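Local atomic coordinates of agglutinin alpha chain (Artocarpus integer, PDB entry 4R6R), a protein that binds D-galactose and the T-antigen disaccharide Gal-beta1,3-GalNAc as a tetrameric plant lectin, and recognises human IgA-1. Residues I15-S18 and A24-D27; I56-P61 and F86-K91; M66-Y71 and D125-Y130; S83-F86 and K91-G94. All blocks are in the same frame, centred on the assembly; numbering follows the deposited sequence.

Overall arrangement
From the N terminus, interaction 1 closes first, within the hairpin of strands 11-19 and 25-34. Interaction 2 opens after it, carrying the end of strand 52-57 across to strand 78-88 and so joining two sheets of the beta-prism. Interaction 3 opens on strand 65-75, inside the loop closed by interaction 2, and closes on strand 124-132 of the third sheet, so interactions 2 and 3 cross. Interaction 4 is a hairpin contact of strands 78-88 and 92-97, nested inside the loop of interaction 3, and it shares Phe86 and Lys91 with interaction 2. The Phe86 ring packs on Ile15 and Leu17 of interaction 1 and on Val68 of interaction 3.

Interaction 1: I15-S18 and A24-D27; sequences INLS and AIGD
Ser18 OG has two polar partners: the backbone N of Asp27 donates to it at 2.9 Å, with an N-H...O angle of 164°, and a water lies 3.1 Å from the same OG. The segments belong to the beta hairpin of strands 11-19 and 25-34 in one sheet of the jacalin beta-prism fold. With OG between the backbone N and the carbonyl carbon of Ser18 (chi1 75°), the hydroxyl meets Asp27 N. Backbone bonds flank it: Ser18 N donates a hydrogen bond to Asp27 O at 3.0 Å, and Gly26 N donates one to Ser18 O at 2.9 Å. Asp27 O also receives a CA-H contact from Leu17. Beside these polar links the methyls Leu17 CD1 and Ile25 CD1 meet at 4.3 Å; Leu17 touches Phe86 and Ile25 touches Leu84, both on strand 78-88. The Asp27 carboxylate reaches beyond the hairpin, OD1 accepting from Ser46 N and OD2 forming a salt bridge with Lys45. The water that touches Ser18 OG stands between the two side chains, its oxygen 2.5 Å from Asp27 OD2, an unusually short distance.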
loop_
_atom_site.group_PDB
_atom_site.type_symbol
_atom_site.label_atom_id
_atom_site.label_comp_id
_atom_site.label_asym_id
_atom_site.label_seq_id
_atom_site.Cartn_x
_atom_site.Cartn_y
_atom_site.Cartn_z
ATOM N N ILE A 15 12.118 2.614 -21.319
ATOM C CA ILE A 15 10.938 3.158 -22.043
ATOM C C ILE A 15 11.402 3.386 -23.485
ATOM O O ILE A 15 12.487 3.979 -23.722
ATOM C CB ILE A 15 10.527 4.481 -21.433
ATOM C CG1 ILE A 15 9.930 4.222 -20.028
ATOM C CG2 ILE A 15 9.409 5.066 -22.234
ATOM C CD1 ILE A 15 9.579 5.471 -19.224
ATOM N N ASN A 16 10.627 2.864 -24.407
ATOM C CA ASN A 16 10.877 3.074 -25.836
ATOM C C ASN A 16 9.702 3.870 -26.427
ATOM O O ASN A 16 8.587 3.381 -26.488
ATOM C CB ASN A 16 10.990 1.738 -26.529
ATOM C CG ASN A 16 12.214 0.986 -26.111
ATOM O OD1 ASN A 16 13.320 1.298 -26.521
ATOM N ND2 ASN A 16 12.007 -0.010 -25.309
ATOM N N LEU A 17 9.959 5.114 -26.833
ATOM C CA LEU A 17 8.876 5.939 -27.358
ATOM C C LEU A 17 9.359 6.604 -28.644
ATOM O O LEU A 17 10.566 6.528 -29.010
ATOM C CB LEU A 17 8.372 6.965 -26.336
ATOM C CG LEU A 17 9.371 8.057 -25.933
ATOM C CD1 LEU A 17 9.372 9.202 -26.951
ATOM C CD2 LEU A 17 8.944 8.644 -24.592
ATOM N N SER A 18 8.392 7.073 -29.411
ATOM C CA SER A 18 8.767 7.827 -30.604
ATOM C C SER A 18 8.091 9.158 -30.553
ATOM O O SER A 18 7.087 9.355 -29.878
ATOM C CB SER A 18 8.524 7.038 -31.849
ATOM O OG SER A 18 7.123 6.989 -32.139
ATOM N N ALA A 24 3.922 15.716 -31.898
ATOM C CA ALA A 24 3.600 15.172 -30.574
ATOM C C ALA A 24 4.279 13.787 -30.411
ATOM O O ALA A 24 5.041 13.313 -31.299
ATOM C CB ALA A 24 2.066 15.062 -30.445
ATOM N N ILE A 25 3.970 13.146 -29.265
ATOM C CA ILE A 25 4.416 11.784 -29.022
ATOM C C ILE A 25 3.614 10.817 -29.864
ATOM O O ILE A 25 2.378 10.959 -30.037
ATOM C CB ILE A 25 4.245 11.438 -27.503
ATOM C CG1 ILE A 25 4.960 12.488 -26.645
ATOM C CG2 ILE A 25 4.594 9.971 -27.199
ATOM C CD1 ILE A 25 6.486 12.398 -26.803
ATOM N N GLY A 26 4.295 9.836 -30.405
ATOM C CA GLY A 26 3.771 8.758 -31.181
ATOM C C GLY A 26 3.694 7.424 -30.440
ATOM O O GLY A 26 2.754 7.225 -29.648
ATOM N N ASP A 27 4.615 6.513 -30.738
ATOM C CA ASP A 27 4.532 5.150 -30.195
ATOM C C ASP A 27 5.032 5.195 -28.717
ATOM O O ASP A 27 5.808 6.118 -28.310
ATOM C CB ASP A 27 5.561 4.266 -30.889
ATOM C CG ASP A 27 5.352 4.128 -32.423
ATOM O OD1 ASP A 27 4.288 4.379 -32.930
ATOM O OD2 ASP A 27 6.307 3.653 -33.061
HETATM O O HOH W 1 7.562 5.182 -34.565
#

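Interaction 2: I56-P61 and F86-K91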
loop_
_atom_site.group_PDB
_atom_site.type_symbol
_atom_site.label_atom_id
_atom_site.label_comp_id
_atom_site.label_asym_id
_atom_site.label_seq_id
_atom_site.Cartn_x
_atom_site.Cartn_y
_atom_site.Cartn_z
ATOM N N ILE A 56 15.080 4.845 -23.717
ATOM C CA ILE A 56 15.525 5.358 -22.398
ATOM C C ILE A 56 15.776 4.109 -21.581
ATOM O O ILE A 56 14.874 3.465 -21.031
ATOM C CB ILE A 56 14.412 6.188 -21.769
ATOM C CG1 ILE A 56 14.088 7.364 -22.712
ATOM C CG2 ILE A 56 14.731 6.563 -20.293
ATOM C CD1 ILE A 56 12.764 8.043 -22.424
ATOM N N SER A 57 17.034 3.783 -21.416
ATOM C CA SER A 57 17.431 2.590 -20.723
ATOM C C SER A 57 17.890 2.947 -19.317
ATOM O O SER A 57 18.961 3.524 -19.126
ATOM C CB SER A 57 18.611 1.886 -21.479
ATOM O OG SER A 57 18.140 1.366 -22.705
ATOM N N LEU A 58 17.092 2.608 -18.304
ATOM C CA LEU A 58 17.420 3.027 -16.945
ATOM C C LEU A 58 18.320 2.011 -16.284
ATOM O O LEU A 58 18.187 0.812 -16.530
ATOM C CB LEU A 58 16.176 3.105 -16.076
ATOM C CG LEU A 58 15.131 4.080 -16.684
ATOM C CD1 LEU A 58 13.916 4.190 -15.734
ATOM C CD2 LEU A 58 15.724 5.488 -16.887
ATOM N N ASP A 59 19.166 2.505 -15.376
ATOM C CA ASP A 59 20.054 1.601 -14.625
ATOM C C ASP A 59 19.256 1.032 -13.438
ATOM O O ASP A 59 19.456 1.393 -12.283
ATOM C CB ASP A 59 21.333 2.381 -14.164
ATOM C CG ASP A 59 22.294 1.497 -13.355
ATOM O OD1 ASP A 59 22.167 0.262 -13.447
ATOM O OD2 ASP A 59 23.175 2.049 -12.657
ATOM N N PHE A 60 18.259 0.191 -13.748
ATOM C CA PHE A 60 17.382 -0.380 -12.721
ATOM C C PHE A 60 18.227 -1.392 -11.916
ATOM O O PHE A 60 19.068 -2.119 -12.482
ATOM C CB PHE A 60 16.226 -1.070 -13.395
ATOM C CG PHE A 60 15.347 -1.839 -12.469
ATOM C CD1 PHE A 60 14.257 -1.244 -11.823
ATOM C CD2 PHE A 60 15.581 -3.202 -12.246
ATOM C CE1 PHE A 60 13.498 -1.943 -10.918
ATOM C CE2 PHE A 60 14.747 -3.920 -11.382
ATOM C CZ PHE A 60 13.692 -3.297 -10.710
ATOM N N PRO A 61 18.061 -1.435 -10.593
ATOM C CA PRO A 61 17.105 -0.695 -9.774
ATOM C C PRO A 61 17.601 0.563 -9.103
ATOM O O PRO A 61 16.840 1.238 -8.408
ATOM C CB PRO A 61 16.727 -1.735 -8.692
ATOM C CG PRO A 61 18.092 -2.371 -8.442
ATOM C CD PRO A 61 18.668 -2.568 -9.832
ATOM N N PHE A 86 11.228 12.813 -18.822
ATOM C CA PHE A 86 11.393 11.907 -17.674
ATOM C C PHE A 86 12.632 12.293 -16.873
ATOM O O PHE A 86 13.792 12.217 -17.378
ATOM C CB PHE A 86 11.538 10.447 -18.171
ATOM C CG PHE A 86 10.322 9.946 -18.877
ATOM C CD1 PHE A 86 9.270 9.373 -18.162
ATOM C CD2 PHE A 86 10.203 10.059 -20.281
ATOM C CE1 PHE A 86 8.094 8.959 -18.794
ATOM C CE2 PHE A 86 9.013 9.619 -20.915
ATOM C CZ PHE A 86 7.956 9.079 -20.192
ATOM N N LYS A 87 12.437 12.723 -15.631
ATOM C CA LYS A 87 13.575 13.033 -14.792
ATOM C C LYS A 87 13.742 11.888 -13.820
ATOM O O LYS A 87 12.775 11.516 -13.130
ATOM C CB LYS A 87 13.323 14.331 -14.006
ATOM C CG LYS A 87 14.430 14.655 -13.021
ATOM C CD LYS A 87 13.884 15.757 -12.153
ATOM C CE LYS A 87 14.778 15.985 -10.956
ATOM N NZ LYS A 87 14.342 17.292 -10.371
ATOM N N THR A 88 14.966 11.323 -13.709
ATOM C CA THR A 88 15.242 10.272 -12.729
ATOM C C THR A 88 16.176 10.857 -11.701
ATOM O O THR A 88 16.539 12.058 -11.766
ATOM C CB THR A 88 15.929 9.008 -13.309
ATOM O OG1 THR A 88 17.237 9.314 -13.788
ATOM C CG2 THR A 88 15.223 8.492 -14.567
ATOM N N ASN A 89 16.521 10.009 -10.731
ATOM C CA ASN A 89 17.508 10.399 -9.703
ATOM C C ASN A 89 18.885 10.593 -10.282
ATOM O O ASN A 89 19.771 11.109 -9.582
ATOM C CB ASN A 89 17.512 9.419 -8.522
ATOM C CG ASN A 89 17.775 7.991 -8.948
ATOM O OD1 ASN A 89 17.384 7.548 -10.037
ATOM N ND2 ASN A 89 18.428 7.260 -8.101
ATOM N N LYS A 90 19.121 10.190 -11.524
ATOM C CA LYS A 90 20.444 10.280 -12.135
ATOM C C LYS A 90 20.534 11.310 -13.236
ATOM O O LYS A 90 21.550 11.959 -13.394
ATOM C CB LYS A 90 20.870 8.892 -12.643
ATOM C CG LYS A 90 20.880 7.805 -11.559
ATOM C CD LYS A 90 21.751 8.135 -10.346
ATOM C CE LYS A 90 21.618 7.083 -9.252
ATOM N NZ LYS A 90 22.663 6.029 -9.367
ATOM N N LYS A 91 19.490 11.475 -14.045
ATOM C CA LYS A 91 19.539 12.458 -15.132
ATOM C C LYS A 91 18.177 12.712 -15.745
ATOM O O LYS A 91 17.191 12.131 -15.274
ATOM C CB LYS A 91 20.523 12.031 -16.197
ATOM C CG LYS A 91 20.003 10.843 -16.961
ATOM C CD LYS A 91 21.058 10.322 -17.944
ATOM C CE LYS A 91 21.056 11.175 -19.202
ATOM N NZ LYS A 91 22.441 11.343 -19.721
#
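Ile56 meets Phe86 through a single methyl at the end of its longer branch. From CB, which points toward the opposite segment, CG1 runs anti to the carbonyl carbon (chi1 -60°) and the chain stays extended through chi2 of 164°. CG2, the short branch, packs on the Tyr93 ring, while CD1 ends 3.9 Å from Phe86 CD2. This methyl approaches the ring obliquely, and the two side chains cross at about a right angle. No hydrogen bond joins the segments: in the beta-prism fold they come from different sheets, strand 52-57 in one and strand 78-88 in another, and meet by side chains in the interior. Two residues on, in the loop, Leu58 CD2 lies 3.8 Å from Thr88 CG2, methyl to methyl. Thr88 is held by its other branch. OG1 accepts from Lys90 N and from Lys91 N, each at 3.1 Å, an ST turn with the longer ST motif around the same oxygen, and it is also hydrogen-bonded to Glu63. With OG1 between the backbone N and the carbonyl carbon (chi1 65°), CG2 lies beside the backbone N and meets Leu58. Farther out, Asp59 OD2 and Lys90 NZ have opposite charges but remain 5.2 Å apart.

Interaction 3: M66-Y71 and D125-Y130. With 147 (4-nitrophenyl beta-D-galactopyranoside), chain I.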
loop_
_atom_site.group_PDB
_atom_site.type_symbol
_atom_site.label_atom_id
_atom_site.label_comp_id
_atom_site.label_asym_id
_atom_site.label_seq_id
_atom_site.Cartn_x
_atom_site.Cartn_y
_atom_site.Cartn_z
ATOM N N MET A 66 11.653 10.123 -11.057
ATOM C CA MET A 66 11.210 11.036 -9.987
ATOM C C MET A 66 10.168 12.040 -10.443
ATOM O O MET A 66 9.438 12.615 -9.656
ATOM C CB MET A 66 12.437 11.743 -9.345
ATOM C CG MET A 66 13.362 10.758 -8.635
ATOM S SD MET A 66 14.786 11.669 -7.917
ATOM C CE MET A 66 14.075 12.620 -6.531
ATOM N N GLU A 67 10.111 12.331 -11.742
ATOM C CA GLU A 67 9.120 13.285 -12.243
ATOM C C GLU A 67 8.851 12.981 -13.689
ATOM O O GLU A 67 9.806 12.756 -14.449
ATOM C CB GLU A 67 9.595 14.769 -12.150
ATOM C CG GLU A 67 8.507 15.754 -12.603
ATOM C CD GLU A 67 8.817 17.210 -12.296
ATOM O OE1 GLU A 67 9.844 17.492 -11.638
ATOM O OE2 GLU A 67 8.036 18.088 -12.678
ATOM N N VAL A 68 7.566 12.935 -14.048
ATOM C CA VAL A 68 7.182 12.930 -15.473
ATOM C C VAL A 68 6.550 14.244 -15.737
ATOM O O VAL A 68 5.655 14.670 -14.993
ATOM C CB VAL A 68 6.200 11.794 -15.764
ATOM C CG1 VAL A 68 5.749 11.877 -17.220
ATOM C CG2 VAL A 68 6.855 10.460 -15.398
ATOM N N SER A 69 6.956 14.937 -16.809
ATOM C CA SER A 69 6.281 16.212 -17.113
ATOM C C SER A 69 6.140 16.306 -18.635
ATOM O O SER A 69 6.642 15.469 -19.391
ATOM C CB SER A 69 7.044 17.441 -16.615
ATOM O OG SER A 69 8.338 17.456 -17.178
ATOM N N GLY A 70 5.365 17.292 -19.057
ATOM C CA GLY A 70 5.185 17.440 -20.515
ATOM C C GLY A 70 4.159 18.496 -20.789
ATOM O O GLY A 70 3.870 19.400 -19.965
ATOM N N TYR A 71 3.690 18.475 -22.033
ATOM C CA TYR A 71 2.663 19.393 -22.499
ATOM C C TYR A 71 1.575 18.702 -23.204
ATOM O O TYR A 71 1.840 17.711 -23.919
ATOM C CB TYR A 71 3.318 20.412 -23.532
ATOM C CG TYR A 71 4.143 21.459 -22.887
ATOM C CD1 TYR A 71 5.469 21.209 -22.511
ATOM C CD2 TYR A 71 3.618 22.734 -22.638
ATOM C CE1 TYR A 71 6.242 22.185 -21.843
ATOM C CE2 TYR A 71 4.354 23.686 -21.945
ATOM C CZ TYR A 71 5.658 23.430 -21.581
ATOM O OH TYR A 71 6.427 24.416 -20.952
ATOM N N ASP A 125 -2.881 10.221 -27.041
ATOM C CA ASP A 125 -4.015 11.071 -26.692
ATOM C C ASP A 125 -4.012 11.452 -25.235
ATOM O O ASP A 125 -4.260 12.589 -24.904
ATOM C CB ASP A 125 -5.345 10.343 -26.988
ATOM C CG ASP A 125 -5.470 9.884 -28.461
ATOM O OD1 ASP A 125 -5.294 10.783 -29.314
ATOM O OD2 ASP A 125 -5.671 8.665 -28.722
ATOM N N TYR A 126 -3.713 10.461 -24.370
ATOM C CA TYR A 126 -3.762 10.725 -22.938
ATOM C C TYR A 126 -3.044 9.534 -22.349
ATOM O O TYR A 126 -2.909 8.470 -22.980
ATOM C CB TYR A 126 -5.229 10.920 -22.374
ATOM C CG TYR A 126 -6.125 9.767 -22.578
ATOM C CD1 TYR A 126 -6.039 8.611 -21.791
ATOM C CD2 TYR A 126 -7.133 9.818 -23.586
ATOM C CE1 TYR A 126 -6.867 7.517 -22.030
ATOM C CE2 TYR A 126 -7.969 8.736 -23.824
ATOM C CZ TYR A 126 -7.850 7.599 -23.052
ATOM O OH TYR A 126 -8.703 6.541 -23.303
ATOM N N PHE A 127 -2.660 9.713 -21.075
ATOM C CA PHE A 127 -2.122 8.577 -20.314
ATOM C C PHE A 127 -2.298 8.811 -18.831
ATOM O O PHE A 127 -2.563 9.947 -18.387
ATOM C CB PHE A 127 -0.619 8.341 -20.619
ATOM C CG PHE A 127 0.308 9.342 -19.971
ATOM C CD1 PHE A 127 0.444 10.628 -20.463
ATOM C CD2 PHE A 127 1.049 9.034 -18.828
ATOM C CE1 PHE A 127 1.249 11.581 -19.821
ATOM C CE2 PHE A 127 1.908 9.946 -18.254
ATOM C CZ PHE A 127 1.996 11.258 -18.690
ATOM N N SER A 128 -2.258 7.682 -18.110
ATOM C CA SER A 128 -2.256 7.689 -16.648
ATOM C C SER A 128 -1.124 6.799 -16.170
ATOM O O SER A 128 -0.583 5.988 -16.932
ATOM C CB SER A 128 -3.557 7.175 -16.115
ATOM O OG SER A 128 -4.665 7.973 -16.590
ATOM N N MET A 129 -0.780 6.899 -14.872
ATOM C CA MET A 129 0.312 6.142 -14.283
ATOM C C MET A 129 -0.164 5.439 -12.999
ATOM O O MET A 129 -0.872 6.032 -12.165
ATOM C CB MET A 129 1.454 7.047 -13.959
ATOM C CG MET A 129 2.063 7.650 -15.254
ATOM S SD MET A 129 3.510 8.646 -14.989
ATOM C CE MET A 129 2.798 10.112 -14.284
ATOM N N TYR A 130 0.201 4.175 -12.894
ATOM C CA TYR A 130 0.029 3.419 -11.661
ATOM C C TYR A 130 1.186 3.776 -10.796
ATOM O O TYR A 130 2.339 3.826 -11.234
ATOM C CB TYR A 130 0.209 1.934 -11.964
ATOM C CG TYR A 130 -0.948 1.355 -12.739
ATOM C CD1 TYR A 130 -1.039 1.491 -14.172
ATOM C CD2 TYR A 130 -1.925 0.579 -12.123
ATOM C CE1 TYR A 130 -2.087 0.902 -14.907
ATOM C CE2 TYR A 130 -2.945 -0.042 -12.844
ATOM C CZ TYR A 130 -3.021 0.107 -14.250
ATOM O OH TYR A 130 -4.030 -0.505 -14.906
HETATM C C1 147 I . -7.394 9.784 -34.622
HETATM C C2 147 I . -8.491 9.160 -33.715
HETATM O O2 147 I . -9.719 8.845 -34.432
HETATM C C3 147 I . -8.827 10.081 -32.530
HETATM O O3 147 I . -9.690 9.353 -31.631
HETATM C C4 147 I . -7.470 10.510 -31.808
HETATM O O4 147 I . -6.966 9.303 -31.276
HETATM C C5 147 I . -6.453 11.094 -32.896
HETATM C C6 147 I . -5.239 11.858 -32.318
HETATM O O6 147 I . -4.217 10.970 -31.819
HETATM O O5 147 I . -6.115 10.084 -33.884
HETATM O O1 147 I . -7.248 8.903 -35.764
#
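Val68 divides its two methyls between Phe127 and Met129, and these make up the tightly packed part of the contact. CG2 lies 3.8 Å from Met129 SD, while CG1, anti to the backbone N (chi1 176°), stands 4.1 Å from Phe127 CZ, coming obliquely to the ring. The Met129 chain bends at chi3 (-74°), which brings CE to 4.1 Å from Val68 CB; its sulfur also sits in plane at the edge of the Phe127 ring. All three residues are buried. The looser side is that of Glu67 and Ser69, partly exposed, whose CB atoms point away from strand 124-132. Asp125, in the galactoside pocket, does not touch 66-71. Its OD1 takes a hydrogen bond from ligand O6 at 2.7 Å. Ligand O4 lies within weak hydrogen-bonding distance of both oxygens, 3.0 Å from Asp125 OD1 and 2.9 Å from Asp125 OD2, and its one proton can serve only one at a time. Ser119 OG is bonded to OD2. The contact joins two of the three sheets of the beta-prism: strand 65-75 lies between 78-88 and 102-108, and strand 124-132 pairs with 110-120 and, antiparallel, with a strand of the bound peptide, a separate chain.

Interaction 4: S83-F86 and K91-G94; sequences SLTF and KTYG
The Tyr93 ring has the carbonyl oxygen of Phe86 at its edge, in the ring plane, with Tyr93 CD1 3.5 Å from Phe86 O. Other parts of the same ring pack on Leu58 and Thr88, so it lies where the sheet of strand 78-88 meets the loop that follows strand 52-57. This is the beta hairpin of strands 78-88 and 92-97, part of one sheet of the beta-prism fold. Phe86 and Tyr93 form an antiparallel hydrogen-bonded pair, with both side chains on the same face of the sheet and Phe86 CB 4.4 Å from Tyr93 CB. Phe86 N donates to Tyr93 O at 2.9 Å; in return Tyr93 N donates to Phe86 O at 2.8 Å. Each of these carbonyls also receives a CA-H, Thr85 CA reaching Tyr93 O and Thr92 CA reaching Phe86 O. Tyr93 OH is bonded to Glu63 OE2, which anchors the far end of the ring. Gly94 has a positive phi (107°), a conformation glycine adopts readily, and its CA lies 4.3 Å from Leu84 O. On the opposite face of the sheet from Phe86 and Tyr93, the threonines Thr85 and Thr92 meet. In both, OG1 lies beside the backbone N (chi1 -59° in Thr85), which puts the methyl CG2 anti to that nitrogen, and the two methyls approach tightly, with Thr85 CG2 only 3.4 Å from Thr92 CG2.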
loop_
_atom_site.group_PDB
_atom_site.type_symbol
_atom_site.label_atom_id
_atom_site.label_comp_id
_atom_site.label_asym_id
_atom_site.label_seq_id
_atom_site.Cartn_x
_atom_site.Cartn_y
_atom_site.Cartn_z
ATOM N N SER A 83 4.529 16.615 -25.597
ATOM C CA SER A 83 5.879 16.339 -25.196
ATOM C C SER A 83 5.848 15.587 -23.886
ATOM O O SER A 83 4.908 15.687 -23.123
ATOM C CB SER A 83 6.654 17.671 -25.013
ATOM O OG SER A 83 7.971 17.573 -24.592
ATOM N N LEU A 84 6.937 14.876 -23.674
ATOM C CA LEU A 84 7.233 14.200 -22.374
ATOM C C LEU A 84 8.673 14.420 -22.028
ATOM O O LEU A 84 9.594 14.382 -22.888
ATOM C CB LEU A 84 7.015 12.694 -22.451
ATOM C CG LEU A 84 5.563 12.297 -22.621
ATOM C CD1 LEU A 84 5.452 10.808 -22.997
ATOM C CD2 LEU A 84 4.799 12.550 -21.310
ATOM N N THR A 85 8.890 14.572 -20.729
ATOM C CA THR A 85 10.240 14.561 -20.124
ATOM C C THR A 85 10.228 13.657 -18.917
ATOM O O THR A 85 9.280 13.683 -18.123
ATOM C CB THR A 85 10.625 15.975 -19.656
ATOM O OG1 THR A 85 10.592 16.835 -20.810
ATOM C CG2 THR A 85 12.041 15.975 -19.005
ATOM N N PHE A 86 11.228 12.813 -18.822
ATOM C CA PHE A 86 11.393 11.907 -17.674
ATOM C C PHE A 86 12.632 12.293 -16.873
ATOM O O PHE A 86 13.792 12.217 -17.378
ATOM C CB PHE A 86 11.538 10.447 -18.171
ATOM C CG PHE A 86 10.322 9.946 -18.877
ATOM C CD1 PHE A 86 9.270 9.373 -18.162
ATOM C CD2 PHE A 86 10.203 10.059 -20.281
ATOM C CE1 PHE A 86 8.094 8.959 -18.794
ATOM C CE2 PHE A 86 9.013 9.619 -20.915
ATOM C CZ PHE A 86 7.956 9.079 -20.192
ATOM N N LYS A 91 19.490 11.475 -14.045
ATOM C CA LYS A 91 19.539 12.458 -15.132
ATOM C C LYS A 91 18.177 12.712 -15.745
ATOM O O LYS A 91 17.191 12.131 -15.274
ATOM C CB LYS A 91 20.523 12.031 -16.197
ATOM C CG LYS A 91 20.003 10.843 -16.961
ATOM C CD LYS A 91 21.058 10.322 -17.944
ATOM C CE LYS A 91 21.056 11.175 -19.202
ATOM N NZ LYS A 91 22.441 11.343 -19.721
ATOM N N THR A 92 18.101 13.575 -16.741
ATOM C CA THR A 92 16.816 13.993 -17.351
ATOM C C THR A 92 16.896 13.491 -18.764
ATOM O O THR A 92 17.952 13.643 -19.436
ATOM C CB THR A 92 16.638 15.527 -17.308
ATOM O OG1 THR A 92 16.579 15.900 -15.908
ATOM C CG2 THR A 92 15.329 15.977 -18.022
ATOM N N TYR A 93 15.770 12.892 -19.226
ATOM C CA TYR A 93 15.617 12.394 -20.587
ATOM C C TYR A 93 14.496 13.191 -21.213
ATOM O O TYR A 93 13.312 13.146 -20.749
ATOM C CB TYR A 93 15.170 10.921 -20.532
ATOM C CG TYR A 93 16.179 10.028 -19.843
ATOM C CD1 TYR A 93 16.118 9.788 -18.460
ATOM C CD2 TYR A 93 17.176 9.388 -20.557
ATOM C CE1 TYR A 93 17.034 8.959 -17.813
ATOM C CE2 TYR A 93 18.113 8.586 -19.906
ATOM C CZ TYR A 93 18.001 8.341 -18.535
ATOM O OH TYR A 93 18.908 7.569 -17.844
ATOM N N GLY A 94 14.801 13.939 -22.287
ATOM C CA GLY A 94 13.838 14.777 -22.971
ATOM C C GLY A 94 14.123 16.270 -22.670
ATOM O O GLY A 94 15.162 16.625 -22.092
#